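Local coordinates for protein probable ss-1,3-N-acetylglucosaminyltransferase (Staphylococcus aureus subsp. aureus N315, PDB 6H21) that is a probable family 2 glycosyltransferase whose GT-A-type domain holds uridine-diphosphate-N-acetylglucosamine and manganese, at residues K21-M26 and S101-V106; E121-Y126 and S214-Y219; L134-Y139 and V174-K179. All coordinates share one frame; numbering follows the deposited sequence.

Interaction 1 (K21-M26 and S101-V106); sequences KVSVIM and SKAEYV
S23 and S101 meet hydroxyl to hydroxyl beside a parallel strand pairing in the alpha/beta sheet of the GT-A fold, where strand 22-28 runs next to strand 105-108. S101 is the first residue to leave helix 91-100, and its OG stands anti to its own backbone N (chi1 170°), which brings it across to S23. It donates to S23 OG at 2.6 Å and accepts a hydrogen bond from the backbone N of A103 at 3.1 Å, closing an ST turn. S23 OG also hydrogen-bonds to E53 on the adjoining strand, so the two buried hydroxyls form part of a short polar chain. The methyl CB of A103 points toward this group and packs 3.2 Å from S23 OG.

Along the backbone, Y105 N reaches K21 O from above the carbonyl plane, whereas S23 N reaches Y105 O within the plane of that carbonyl, with an N-H...O angle of 161°. These two bonds hold Y105 by both its N-H and its carbonyl O. V22 and Y105 send their side chains to one face of the sheet, and S23 and V106 to the other. V22 CG2 comes only loosely to Y105 CB, at 4.4 Å. The tyrosine ring leads away from strand 22-28, and its OH bonds S132 O; K21 O lies in the plane of the ring, at its edge. Helix 119-129 covers the V22 side through L120, and M177 touches both V22 and Y105. Nearby, E104 extends its carboxylate to Y124 of the same helix.

On the S23 side, I25 reaches V106. V106 CG1 stands anti to its carbonyl carbon (chi1 -60°), and I25 CD1 rests 3.8 Å from it and 3.9 Å from V106 CB.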
loop_
_atom_site.group_PDB
_atom_site.type_symbol
_atom_site.label_atom_id
_atom_site.label_comp_id
_atom_site.label_asym_id
_atom_site.label_seq_id
_atom_site.Cartn_x
_atom_site.Cartn_y
_atom_site.Cartn_z
ATOM N N LYS C 21 10.294 11.994 55.456
ATOM C CA LYS C 21 9.129 11.862 54.596
ATOM C C LYS C 21 9.565 11.694 53.132
ATOM O O LYS C 21 8.930 10.936 52.381
ATOM C CB LYS C 21 8.229 13.096 54.708
ATOM C CG LYS C 21 7.547 13.292 56.055
ATOM C CD LYS C 21 6.724 14.564 56.096
ATOM C CE LYS C 21 5.920 14.724 57.369
ATOM N NZ LYS C 21 5.093 15.949 57.333
ATOM N N VAL C 22 10.624 12.420 52.735
ATOM C CA VAL C 22 11.067 12.511 51.335
ATOM C C VAL C 22 12.594 12.647 51.254
ATOM O O VAL C 22 13.182 13.483 51.943
ATOM C CB VAL C 22 10.403 13.695 50.607
ATOM C CG1 VAL C 22 10.849 13.767 49.153
ATOM C CG2 VAL C 22 8.888 13.652 50.698
ATOM N N SER C 23 13.195 11.842 50.366
ATOM C CA SER C 23 14.532 12.045 49.805
ATOM C C SER C 23 14.428 12.536 48.351
ATOM O O SER C 23 13.964 11.798 47.487
ATOM C CB SER C 23 15.341 10.775 49.844
ATOM O OG SER C 23 15.518 10.318 51.173
ATOM N N VAL C 24 14.902 13.759 48.083
ATOM C CA VAL C 24 15.119 14.214 46.723
ATOM C C VAL C 24 16.475 13.674 46.256
ATOM O O VAL C 24 17.497 13.901 46.902
ATOM C CB VAL C 24 15.035 15.744 46.606
ATOM C CG1 VAL C 24 15.209 16.218 45.170
ATOM C CG2 VAL C 24 13.735 16.268 47.182
ATOM N N ILE C 25 16.456 12.938 45.137
ATOM C CA ILE C 25 17.628 12.305 44.564
ATOM C C ILE C 25 17.975 13.054 43.276
ATOM O O ILE C 25 17.211 13.020 42.313
ATOM C CB ILE C 25 17.375 10.802 44.324
ATOM C CG1 ILE C 25 17.027 10.085 45.634
ATOM C CG2 ILE C 25 18.557 10.160 43.613
ATOM C CD1 ILE C 25 16.617 8.639 45.475
ATOM N N MET C 26 19.124 13.730 43.278
ATOM C CA MET C 26 19.540 14.569 42.163
ATOM C C MET C 26 20.927 14.152 41.684
ATOM O O MET C 26 21.925 14.464 42.329
ATOM C CB MET C 26 19.572 16.045 42.570
ATOM C CG MET C 26 19.920 16.969 41.425
ATOM S SD MET C 26 19.877 18.715 41.900
ATOM C CE MET C 26 21.252 18.793 43.041
ATOM N N SER C 101 18.793 6.404 50.515
ATOM C CA SER C 101 17.567 6.908 51.136
ATOM C C SER C 101 16.891 5.799 51.956
ATOM O O SER C 101 16.704 4.689 51.486
ATOM C CB SER C 101 16.620 7.459 50.098
ATOM O OG SER C 101 15.355 7.735 50.678
ATOM N N LYS C 102 16.500 6.140 53.178
ATOM C CA LYS C 102 15.649 5.313 53.995
ATOM C C LYS C 102 14.361 6.095 54.263
ATOM O O LYS C 102 13.735 5.902 55.280
ATOM C CB LYS C 102 16.362 4.922 55.299
ATOM C CG LYS C 102 17.579 4.014 55.135
ATOM N N ALA C 103 13.977 6.974 53.329
ATOM C CA ALA C 103 12.794 7.805 53.480
ATOM C C ALA C 103 11.536 7.020 53.070
ATOM O O ALA C 103 11.620 5.895 52.545
ATOM C CB ALA C 103 12.955 9.074 52.672
ATOM N N GLU C 104 10.375 7.634 53.330
ATOM C CA GLU C 104 9.065 7.084 53.027
ATOM C C GLU C 104 8.829 7.135 51.512
ATOM O O GLU C 104 8.351 6.185 50.924
ATOM C CB GLU C 104 7.996 7.891 53.767
ATOM C CG GLU C 104 6.638 7.214 53.785
ATOM C CD GLU C 104 5.545 7.906 54.592
ATOM O OE1 GLU C 104 4.379 7.466 54.459
ATOM O OE2 GLU C 104 5.841 8.878 55.344
ATOM N N TYR C 105 9.166 8.282 50.915
ATOM C CA TYR C 105 9.063 8.526 49.488
ATOM C C TYR C 105 10.401 9.057 48.952
ATOM O O TYR C 105 11.114 9.755 49.654
ATOM C CB TYR C 105 7.982 9.569 49.203
ATOM C CG TYR C 105 6.562 9.113 49.402
ATOM C CD1 TYR C 105 5.875 8.462 48.392
ATOM C CD2 TYR C 105 5.886 9.363 50.586
ATOM C CE1 TYR C 105 4.563 8.051 48.557
ATOM C CE2 TYR C 105 4.568 8.970 50.766
ATOM C CZ TYR C 105 3.904 8.303 49.750
ATOM O OH TYR C 105 2.606 7.904 49.904
ATOM N N VAL C 106 10.695 8.754 47.683
ATOM C CA VAL C 106 11.738 9.429 46.948
ATOM C C VAL C 106 11.113 10.299 45.849
ATOM O O VAL C 106 9.981 10.072 45.374
ATOM C CB VAL C 106 12.775 8.454 46.358
ATOM C CG1 VAL C 106 13.466 7.630 47.441
ATOM C CG2 VAL C 106 12.177 7.567 45.278
#

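Interaction 2 (E121-Y126 and S214-Y219); sequences EDLYNY and SIKTDY
Y126 and K216 carry the contact, the aliphatic part of the lysine lying over one face of the tyrosine ring. K216 CD makes a CH-pi contact, 3.8 Å from the centroid of the Y126 ring and offset toward its rim, so that it is closest to CG and CD2. A bend at chi2 (73°) turns CD from the line of the chain onto this face, and CE continues to within 3.8 Å of Y126 CB and CG. The ammonium is too far from the ring centre for more than a weak cation-pi attraction. Instead NZ forms a salt bridge with D218 OD1 at 2.7 Å, approaching from above the carboxylate plane, and stays 4.2 Å from D122 OD2, beyond salt-bridge range.

Along the rest of the ring, Y126 CE2 packs 3.7 Å from S214 CB and equally near I215 O. Nearer the lysine backbone, L123 CD1 touches K216 CG at 4.0 Å. The Y219 ring meets the aspartate with its plane turned 49° from that of the carboxylate, its CE1 4.0 Å from D122 OD2.

The setting is a helix laid against the mixed sheet of the GT-A domain: helix 119-129 and strand 213-216 run roughly antiparallel, at 148°, with 9.3 Å between the axes of the short segments. One turn of the helix presents D122, L123 and Y126 to the strand.

In the next shell, D122 is held by Y221, which binds OD2, and by R118, whose guanidinium forms a salt bridge with OD1. The aspartate may add modestly to the stabilisation of the lysine cation, though R118 offsets part of its charge. S214 OG is bonded to S132 OG and to A159 O, which fix the serine whose CB meets Y126.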
loop_
_atom_site.group_PDB
_atom_site.type_symbol
_atom_site.label_atom_id
_atom_site.label_comp_id
_atom_site.label_asym_id
_atom_site.label_seq_id
_atom_site.Cartn_x
_atom_site.Cartn_y
_atom_site.Cartn_z
ATOM N N GLU C 121 5.714 19.287 49.987
ATOM C CA GLU C 121 4.658 19.300 51.023
ATOM C C GLU C 121 3.321 18.845 50.417
ATOM O O GLU C 121 2.691 17.938 50.945
ATOM C CB GLU C 121 4.552 20.684 51.674
ATOM C CG GLU C 121 3.479 20.787 52.758
ATOM C CD GLU C 121 3.811 20.243 54.147
ATOM O OE1 GLU C 121 4.867 19.564 54.313
ATOM O OE2 GLU C 121 3.019 20.516 55.087
ATOM N N ASP C 122 2.913 19.459 49.304
ATOM C CA ASP C 122 1.611 19.185 48.691
ATOM C C ASP C 122 1.544 17.761 48.128
ATOM O O ASP C 122 0.536 17.089 48.319
ATOM C CB ASP C 122 1.303 20.163 47.567
ATOM C CG ASP C 122 0.853 21.522 48.062
ATOM O OD1 ASP C 122 1.033 21.806 49.292
ATOM O OD2 ASP C 122 0.322 22.282 47.212
ATOM N N LEU C 123 2.599 17.320 47.432
ATOM C CA LEU C 123 2.606 15.978 46.836
ATOM C C LEU C 123 2.633 14.919 47.946
ATOM O O LEU C 123 1.887 13.952 47.879
ATOM C CB LEU C 123 3.795 15.817 45.882
ATOM C CG LEU C 123 3.512 16.161 44.419
ATOM C CD1 LEU C 123 2.769 17.471 44.280
ATOM C CD2 LEU C 123 4.801 16.191 43.607
ATOM N N TYR C 124 3.491 15.114 48.951
ATOM C CA TYR C 124 3.578 14.182 50.073
ATOM C C TYR C 124 2.233 14.104 50.810
ATOM O O TYR C 124 1.771 13.014 51.110
ATOM C CB TYR C 124 4.666 14.549 51.089
ATOM C CG TYR C 124 4.646 13.647 52.303
ATOM C CD1 TYR C 124 5.301 12.427 52.305
ATOM C CD2 TYR C 124 3.917 13.985 53.436
ATOM C CE1 TYR C 124 5.249 11.574 53.399
ATOM C CE2 TYR C 124 3.860 13.147 54.541
ATOM C CZ TYR C 124 4.524 11.932 54.522
ATOM O OH TYR C 124 4.475 11.088 55.605
ATOM N N ASN C 125 1.646 15.259 51.146
ATOM C CA ASN C 125 0.364 15.294 51.903
ATOM C C ASN C 125 -0.724 14.545 51.114
ATOM O O ASN C 125 -1.468 13.742 51.683
ATOM C CB ASN C 125 -0.077 16.723 52.245
ATOM C CG ASN C 125 0.735 17.363 53.353
ATOM O OD1 ASN C 125 1.340 16.679 54.177
ATOM N ND2 ASN C 125 0.758 18.684 53.380
ATOM N N TYR C 126 -0.805 14.801 49.803
ATOM C CA TYR C 126 -1.835 14.203 48.944
ATOM C C TYR C 126 -1.621 12.683 48.842
ATOM O O TYR C 126 -2.566 11.906 48.891
ATOM C CB TYR C 126 -1.835 14.898 47.583
ATOM C CG TYR C 126 -3.047 14.625 46.730
ATOM C CD1 TYR C 126 -4.311 15.028 47.130
ATOM C CD2 TYR C 126 -2.931 13.981 45.513
ATOM C CE1 TYR C 126 -5.431 14.788 46.349
ATOM C CE2 TYR C 126 -4.039 13.733 44.718
ATOM C CZ TYR C 126 -5.295 14.140 45.134
ATOM O OH TYR C 126 -6.382 13.880 44.352
ATOM N N SER C 214 -1.693 8.882 42.232
ATOM C CA SER C 214 -2.384 10.152 42.453
ATOM C C SER C 214 -1.789 11.239 41.547
ATOM O O SER C 214 -0.606 11.223 41.264
ATOM C CB SER C 214 -2.329 10.524 43.918
ATOM O OG SER C 214 -2.921 9.492 44.707
ATOM N N ILE C 215 -2.639 12.183 41.130
ATOM C CA ILE C 215 -2.275 13.267 40.226
ATOM C C ILE C 215 -2.680 14.582 40.885
ATOM O O ILE C 215 -3.866 14.782 41.205
ATOM C CB ILE C 215 -2.961 13.108 38.852
ATOM C CG1 ILE C 215 -2.528 11.820 38.139
ATOM C CG2 ILE C 215 -2.733 14.339 37.981
ATOM C CD1 ILE C 215 -3.497 11.345 37.089
ATOM N N LYS C 216 -1.696 15.479 41.032
ATOM C CA LYS C 216 -1.872 16.743 41.727
ATOM C C LYS C 216 -1.573 17.883 40.738
ATOM O O LYS C 216 -0.543 17.870 40.081
ATOM C CB LYS C 216 -0.994 16.702 42.985
ATOM C CG LYS C 216 -1.254 17.775 44.023
ATOM C CD LYS C 216 -2.528 17.603 44.809
ATOM C CE LYS C 216 -2.513 18.343 46.132
ATOM N NZ LYS C 216 -2.793 19.787 45.951
ATOM N N THR C 217 -2.486 18.859 40.645
ATOM C CA THR C 217 -2.531 19.814 39.524
ATOM C C THR C 217 -2.688 21.278 39.977
ATOM O O THR C 217 -2.843 22.161 39.129
ATOM C CB THR C 217 -3.690 19.462 38.580
ATOM O OG1 THR C 217 -4.931 19.620 39.273
ATOM C CG2 THR C 217 -3.607 18.054 38.031
ATOM N N ASP C 218 -2.648 21.549 41.287
ATOM C CA ASP C 218 -2.987 22.876 41.823
ATOM C C ASP C 218 -1.966 23.927 41.361
ATOM O O ASP C 218 -2.333 25.066 41.089
ATOM C CB ASP C 218 -3.062 22.862 43.351
ATOM C CG ASP C 218 -4.191 22.001 43.887
ATOM O OD1 ASP C 218 -4.100 20.759 43.748
ATOM O OD2 ASP C 218 -5.158 22.582 44.431
ATOM N N TYR C 219 -0.688 23.529 41.279
ATOM C CA TYR C 219 0.394 24.389 40.773
ATOM C C TYR C 219 1.194 23.621 39.720
ATOM O O TYR C 219 1.029 22.403 39.563
ATOM C CB TYR C 219 1.316 24.828 41.913
ATOM C CG TYR C 219 0.611 25.564 43.024
ATOM C CD1 TYR C 219 -0.012 24.864 44.042
ATOM C CD2 TYR C 219 0.531 26.948 43.042
ATOM C CE1 TYR C 219 -0.690 25.516 45.056
ATOM C CE2 TYR C 219 -0.150 27.619 44.047
ATOM C CZ TYR C 219 -0.766 26.896 45.053
ATOM O OH TYR C 219 -1.440 27.504 46.064
#

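Interaction 3 (L134-Y139 and V174-K179); sequences LIIGKY and VLKMFK
Y139 reaches back across the contact with its hydroxyl, which is gripped from the K176 side and the L175 side at once. The OH accepts from K176 NZ at 2.9 Å and donates to L175 O at 2.7 Å, meeting that oxygen from above the carbonyl plane. G137 O lies over the centre of the tyrosine ring, and a water donates to both G137 O and L175 O.

The lysine is extended as far as CE and turns only at chi4 (61°), which directs NZ to the tyrosine. S173 O and A171 O bind the same ammonium, so this buried charge is satisfied by three oxygens. I136 runs beside the lysine chain and points the same way; its CG2 packs 3.8 Å from K176 CE.

At the other end, L134 and F178 are a non-hydrogen-bonded antiparallel pair whose side chains lie side by side. L134 CD1 sits over one face of the F178 ring, 3.8 Å from its centroid, while F202 and F206 of helix 198-207 meet that ring edge-to-face.

I135 and M177 form the hydrogen-bonded pair, I135 N to M177 O at 2.8 Å and M177 N to I135 O at 2.9 Å. Both side chains go to the opposite face of the sheet, toward L123. The chi2 of I135, 93°, is well off a staggered value and places CD1 4.0 Å from M177 CG.

L175 is the centre of an inverse gamma turn just before the strand. Thus strand 177-179, paired in the sheet of a GT-A domain, is led into by a turn whose L175 side chain lines the uridine-diphosphate-N-acetylglucosamine pocket.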
loop_
_atom_site.group_PDB
_atom_site.type_symbol
_atom_site.label_atom_id
_atom_site.label_comp_id
_atom_site.label_asym_id
_atom_site.label_seq_id
_atom_site.Cartn_x
_atom_site.Cartn_y
_atom_site.Cartn_z
ATOM N N LEU C 134 2.449 6.357 44.075
ATOM C CA LEU C 134 3.034 7.289 43.115
ATOM C C LEU C 134 2.208 8.579 43.120
ATOM O O LEU C 134 0.995 8.515 43.005
ATOM C CB LEU C 134 2.994 6.625 41.735
ATOM C CG LEU C 134 3.533 7.445 40.567
ATOM C CD1 LEU C 134 5.019 7.719 40.714
ATOM C CD2 LEU C 134 3.269 6.740 39.239
ATOM N N ILE C 135 2.859 9.738 43.266
ATOM C CA ILE C 135 2.167 11.009 43.112
ATOM C C ILE C 135 2.854 11.807 41.996
ATOM O O ILE C 135 4.089 11.950 41.986
ATOM C CB ILE C 135 2.086 11.792 44.437
ATOM C CG1 ILE C 135 1.646 10.901 45.604
ATOM C CG2 ILE C 135 1.181 13.010 44.277
ATOM C CD1 ILE C 135 2.788 10.289 46.386
ATOM N N ILE C 136 2.035 12.260 41.037
ATOM C CA ILE C 136 2.495 12.984 39.890
ATOM C C ILE C 136 2.023 14.421 40.021
ATOM O O ILE C 136 0.830 14.667 40.071
ATOM C CB ILE C 136 1.994 12.340 38.589
ATOM C CG1 ILE C 136 2.254 10.834 38.610
ATOM C CG2 ILE C 136 2.620 13.013 37.381
ATOM C CD1 ILE C 136 1.542 10.082 37.536
ATOM N N GLY C 137 2.986 15.341 40.088
ATOM C CA GLY C 137 2.708 16.775 40.060
ATOM C C GLY C 137 2.742 17.306 38.637
ATOM O O GLY C 137 3.622 16.955 37.868
ATOM N N LYS C 138 1.801 18.193 38.310
ATOM C CA LYS C 138 1.761 18.866 37.025
ATOM C C LYS C 138 3.117 19.502 36.708
ATOM O O LYS C 138 3.710 20.155 37.563
ATOM C CB LYS C 138 0.690 19.955 37.061
ATOM C CG LYS C 138 0.530 20.759 35.782
ATOM C CD LYS C 138 -0.726 21.605 35.795
ATOM C CE LYS C 138 -0.747 22.591 34.653
ATOM N NZ LYS C 138 -1.943 23.459 34.718
ATOM N N TYR C 139 3.561 19.339 35.459
ATOM C CA TYR C 139 4.817 19.893 34.962
ATOM C C TYR C 139 4.563 21.306 34.433
ATOM O O TYR C 139 3.511 21.584 33.843
ATOM C CB TYR C 139 5.418 18.992 33.880
ATOM C CG TYR C 139 5.733 17.609 34.389
ATOM C CD1 TYR C 139 6.764 17.414 35.295
ATOM C CD2 TYR C 139 4.987 16.507 34.013
ATOM C CE1 TYR C 139 7.034 16.164 35.830
ATOM C CE2 TYR C 139 5.251 15.249 34.529
ATOM C CZ TYR C 139 6.273 15.076 35.447
ATOM O OH TYR C 139 6.556 13.844 35.964
ATOM N N VAL C 174 10.585 9.765 35.389
ATOM C CA VAL C 174 10.675 9.454 36.800
ATOM C C VAL C 174 10.628 10.733 37.650
ATOM O O VAL C 174 10.921 10.666 38.865
ATOM C CB VAL C 174 11.941 8.634 37.096
ATOM C CG1 VAL C 174 11.928 7.336 36.306
ATOM C CG2 VAL C 174 13.201 9.438 36.832
ATOM N N LEU C 175 10.221 11.869 37.055
ATOM C CA LEU C 175 10.221 13.152 37.771
ATOM C C LEU C 175 8.904 13.313 38.556
ATOM O O LEU C 175 8.032 14.135 38.249
ATOM C CB LEU C 175 10.484 14.273 36.768
ATOM C CG LEU C 175 11.699 14.032 35.872
ATOM C CD1 LEU C 175 11.835 15.132 34.843
ATOM C CD2 LEU C 175 12.985 13.900 36.692
ATOM N N LYS C 176 8.813 12.496 39.608
ATOM C CA LYS C 176 7.587 12.147 40.309
ATOM C C LYS C 176 7.949 11.695 41.728
ATOM O O LYS C 176 9.121 11.453 42.027
ATOM C CB LYS C 176 6.888 10.993 39.580
ATOM C CG LYS C 176 6.390 11.306 38.171
ATOM C CD LYS C 176 5.864 10.095 37.444
ATOM C CE LYS C 176 5.157 10.430 36.147
ATOM N NZ LYS C 176 6.039 11.112 35.163
ATOM N N MET C 177 6.936 11.519 42.578
ATOM C CA MET C 177 7.151 11.061 43.956
ATOM C C MET C 177 6.721 9.587 44.068
ATOM O O MET C 177 5.579 9.256 43.878
ATOM C CB MET C 177 6.379 11.947 44.942
ATOM C CG MET C 177 6.605 11.583 46.394
ATOM S SD MET C 177 5.897 12.781 47.552
ATOM C CE MET C 177 6.911 14.219 47.209
ATOM N N PHE C 178 7.686 8.716 44.384
ATOM C CA PHE C 178 7.544 7.265 44.433
ATOM C C PHE C 178 7.692 6.749 45.876
ATOM O O PHE C 178 8.630 7.083 46.534
ATOM C CB PHE C 178 8.660 6.596 43.627
ATOM C CG PHE C 178 8.659 6.798 42.132
ATOM C CD1 PHE C 178 9.284 7.894 41.556
ATOM C CD2 PHE C 178 8.107 5.846 41.295
ATOM C CE1 PHE C 178 9.326 8.048 40.181
ATOM C CE2 PHE C 178 8.146 6.008 39.918
ATOM C CZ PHE C 178 8.757 7.106 39.365
ATOM N N LYS C 179 6.793 5.863 46.312
ATOM C CA LYS C 179 6.882 5.227 47.633
ATOM C C LYS C 179 8.070 4.255 47.645
ATOM O O LYS C 179 8.171 3.363 46.818
ATOM C CB LYS C 179 5.575 4.510 47.983
ATOM C CG LYS C 179 5.568 3.864 49.363
ATOM C CD LYS C 179 4.214 3.344 49.780
ATOM C CE LYS C 179 3.428 4.373 50.564
ATOM N NZ LYS C 179 2.098 3.859 50.959
HETATM O O HOH W 1 5.678 15.400 39.077
#

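Overall arrangement
From the N terminus, interaction 1 closes first, pairing strand 22-28 with strand 105-108 across a loop of alternating helices and strands. Interaction 2 opens after it, bringing strand 213-216 back onto helix 119-129, and interaction 3 is nested inside that loop, joining 134-139 to 174-179. All three reach one mixed sheet. V106 O probably bonds F178 N, joining interactions 1 and 3 through neighbouring strands, while L134 O and I136 O bond S214 N and K216 N, joining 3 to 2. Helix 119-129 touches the other two contacts as well: Y124 packs on K21, V22 and Y105, and M177 packs against L123 and Y124.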